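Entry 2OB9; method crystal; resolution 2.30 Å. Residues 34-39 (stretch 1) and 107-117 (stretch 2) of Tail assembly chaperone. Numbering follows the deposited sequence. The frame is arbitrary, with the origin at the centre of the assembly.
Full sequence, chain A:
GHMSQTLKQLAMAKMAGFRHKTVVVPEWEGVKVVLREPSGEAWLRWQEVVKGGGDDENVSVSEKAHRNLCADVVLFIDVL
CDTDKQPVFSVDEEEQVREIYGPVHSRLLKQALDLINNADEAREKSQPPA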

# COMPACT_ATOMS: atom_id res chain seq x y z
N VAL A 34 -13.04 27.92 -30.99
CA VAL A 34 -12.37 28.41 -29.82
C VAL A 34 -12.07 27.21 -28.94
O VAL A 34 -12.92 26.37 -28.68
N LEU A 35 -10.82 27.09 -28.54
CA LEU A 35 -10.38 26.07 -27.62
C LEU A 35 -10.14 26.71 -26.25
O LEU A 35 -9.44 27.72 -26.14
N ARG A 36 -10.73 26.11 -25.23
CA ARG A 36 -10.58 26.56 -23.85
C ARG A 36 -9.91 25.43 -23.05
O ARG A 36 -10.06 24.29 -23.41
N GLU A 37 -9.14 25.75 -22.02
CA GLU A 37 -8.68 24.76 -21.07
C GLU A 37 -9.91 24.05 -20.44
O GLU A 37 -10.98 24.62 -20.41
N PRO A 38 -9.76 22.79 -19.99
CA PRO A 38 -10.91 22.13 -19.37
C PRO A 38 -11.30 22.72 -18.04
O PRO A 38 -10.45 23.25 -17.29
N SER A 39 -12.59 22.61 -17.75
CA SER A 39 -13.13 23.05 -16.51
C SER A 39 -12.69 22.06 -15.45
O SER A 39 -12.20 20.98 -15.77
N ARG A 107 -6.12 15.92 -32.04
CA ARG A 107 -5.13 17.01 -32.22
C ARG A 107 -5.67 18.34 -31.66
O ARG A 107 -4.92 19.17 -31.19
N LEU A 108 -6.99 18.53 -31.72
CA LEU A 108 -7.62 19.70 -31.11
C LEU A 108 -7.63 19.58 -29.58
O LEU A 108 -7.36 20.56 -28.90
N LEU A 109 -7.89 18.39 -29.04
CA LEU A 109 -7.72 18.17 -27.62
C LEU A 109 -6.32 18.55 -27.12
O LEU A 109 -6.21 19.28 -26.12
N LYS A 110 -5.27 18.07 -27.79
CA LYS A 110 -3.89 18.37 -27.41
C LYS A 110 -3.58 19.86 -27.40
O LYS A 110 -3.03 20.36 -26.45
N GLN A 111 -3.93 20.54 -28.48
CA GLN A 111 -3.81 21.97 -28.59
C GLN A 111 -4.50 22.64 -27.38
O GLN A 111 -3.90 23.49 -26.74
N ALA A 112 -5.73 22.20 -27.02
CA ALA A 112 -6.43 22.76 -25.84
C ALA A 112 -5.68 22.54 -24.50
O ALA A 112 -5.59 23.46 -23.67
N LEU A 113 -5.16 21.32 -24.30
CA LEU A 113 -4.38 20.98 -23.12
C LEU A 113 -3.04 21.73 -23.06
O LEU A 113 -2.55 21.94 -22.00
N ASP A 114 -2.50 22.16 -24.21
CA ASP A 114 -1.34 23.08 -24.27
C ASP A 114 -1.52 24.41 -23.52
O ASP A 114 -0.54 25.06 -23.18
N LEU A 115 -2.76 24.83 -23.30
CA LEU A 115 -3.03 26.13 -22.67
C LEU A 115 -2.70 26.12 -21.19
O LEU A 115 -2.34 27.15 -20.64
N ILE A 116 -2.84 24.96 -20.56
CA ILE A 116 -2.51 24.79 -19.15
C ILE A 116 -1.00 24.75 -18.97
O ILE A 116 -0.50 25.18 -17.93
N ASN A 117 -0.28 24.25 -19.98
CA ASN A 117 1.19 24.16 -19.90
C ASN A 117 1.94 25.51 -19.82
O ASN A 117 1.33 26.58 -19.82

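The two stretches pack through apolar side chains, with no hydrogen bond between them. Strand 34-36 crosses the helix at 56°, and Leu35 and Ala112 have the nearest CA atoms, 5.5 Å apart. Leu35 points toward the helix in the m,t rotamer and is the most covered residue of the contact.

Along stretch 2, Arg107 does not reach the strand. Leu108 (m,t) points sideways, and its CD2 lies 4.2 Å from Leu35 CD1. The same Leu35 CD1 sits 3.5 Å from Leu108 O. That oxygen accepts the helix bond from Ala112 N, and the Leu35 methyl packs against the helix backbone there. Leu109 and Lys110 point away and do not touch stretch 1, although the end of Leu109 comes nearer; Lys110 NZ is hydrogen-bonded elsewhere in the structure. Gln111 adds its aliphatic base: CB is 3.6 Å from Leu35 CD1. Gln111 NE2 approaches Arg107 NH1 at 3.1 Å, but both are donors and no bond forms.

Ala112 points toward the strand. Its CB lies 4.2 Å from Leu35 CB and 3.8 Å from Arg36 O. The small side chain goes with this close approach of the backbones. Leu113 (m,t) starts away, but its end returns, and CD2 meets Pro38 CG at 3.7 Å. Asp114 is out of reach.

Leu115 (m,t) points toward stretch 1. Its CD1 lies against the backbone there, 3.6 Å from Leu35 O and 3.7 Å from Glu37 N. Ile116 has chi1 m and chi2 at 148°. It leaves sideways, yet CD1 comes within 3.8 Å of Pro38 CD, and CG1 is 4.0 Å from Glu37 OE1. Asn117 does not reach stretch 1; its ND2 makes a weak hydrogen bond to Asp114 OD1 at 3.3 Å.

The polar side chains of stretch 1 find partners other than stretch 2. Arg36 points away, and its NH1 donates to Glu37 O at 3.2 Å. The Glu37 carboxylate is hydrogen-bonded elsewhere in the structure.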

# COMPACT_ATOMS: atom_id res chain seq x y z
CB VAL A 34 -13.24 29.47 -29.07
CG1 VAL A 34 -12.70 29.73 -27.67
CG2 VAL A 34 -13.32 30.80 -29.86
CB LEU A 35 -9.04 25.44 -28.12
CG LEU A 35 -9.05 24.65 -29.44
CD1 LEU A 35 -7.70 23.99 -29.70
CD2 LEU A 35 -10.19 23.60 -29.51
CB ARG A 36 -11.96 26.96 -23.26
CG ARG A 36 -12.85 25.81 -22.84
CD ARG A 36 -13.94 26.43 -22.04
NE ARG A 36 -15.16 25.69 -21.69
CZ ARG A 36 -15.23 24.58 -20.96
NH1 ARG A 36 -14.11 23.93 -20.62
NH2 ARG A 36 -16.44 24.08 -20.61
CB GLU A 37 -7.82 25.41 -19.99
CG GLU A 37 -8.60 26.30 -19.05
CD GLU A 37 -7.70 26.94 -18.02
OE1 GLU A 37 -7.01 26.18 -17.31
OE2 GLU A 37 -7.69 28.19 -17.92
CB PRO A 38 -10.44 20.68 -19.18
CG PRO A 38 -9.28 20.55 -20.11
CD PRO A 38 -8.62 21.87 -20.13
CB SER A 39 -14.67 23.20 -16.62
OG SER A 39 -15.34 22.01 -16.25
CB ARG A 107 -4.83 17.17 -33.71
CG ARG A 107 -3.77 18.23 -34.02
CD ARG A 107 -3.60 18.57 -35.55
NE ARG A 107 -4.79 19.17 -36.21
CZ ARG A 107 -5.21 20.43 -36.02
NH1 ARG A 107 -4.57 21.24 -35.17
NH2 ARG A 107 -6.27 20.88 -36.69
CB LEU A 108 -9.05 19.96 -31.67
CG LEU A 108 -9.12 20.52 -33.11
CD1 LEU A 108 -10.54 20.56 -33.60
CD2 LEU A 108 -8.49 21.93 -33.23
CB LEU A 109 -8.07 16.74 -27.22
CG LEU A 109 -7.93 16.30 -25.74
CD1 LEU A 109 -8.67 17.26 -24.78
CD2 LEU A 109 -8.51 14.88 -25.55
CB LYS A 110 -2.88 17.64 -28.30
CG LYS A 110 -2.61 16.23 -27.80
CD LYS A 110 -1.93 15.39 -28.84
CE LYS A 110 -1.87 13.93 -28.40
NZ LYS A 110 -0.71 13.65 -27.49
CB GLN A 111 -4.42 22.41 -29.92
CG GLN A 111 -3.63 23.45 -30.68
CD GLN A 111 -4.25 23.81 -32.04
OE1 GLN A 111 -4.04 24.91 -32.56
NE2 GLN A 111 -5.01 22.89 -32.61
CB ALA A 112 -7.86 22.24 -25.73
CB LEU A 113 -4.16 19.44 -22.96
CG LEU A 113 -5.45 18.58 -22.93
CD1 LEU A 113 -5.16 17.09 -22.76
CD2 LEU A 113 -6.41 19.08 -21.88
CB ASP A 114 -0.99 23.44 -25.72
CG ASP A 114 -0.09 22.40 -26.41
OD1 ASP A 114 0.55 21.57 -25.72
OD2 ASP A 114 -0.04 22.44 -27.67
CB LEU A 115 -4.48 26.56 -22.87
CG LEU A 115 -4.95 26.86 -24.29
CD1 LEU A 115 -6.44 26.79 -24.33
CD2 LEU A 115 -4.48 28.20 -24.74
CB ILE A 116 -3.08 23.47 -18.60
CG1 ILE A 116 -4.58 23.41 -18.80
CG2 ILE A 116 -2.73 23.28 -17.13
CD1 ILE A 116 -5.03 22.01 -19.02
CB ASN A 117 1.78 23.21 -20.98
CG ASN A 117 2.30 23.96 -22.22
OD1 ASN A 117 2.96 24.99 -22.11
ND2 ASN A 117 2.02 23.40 -23.41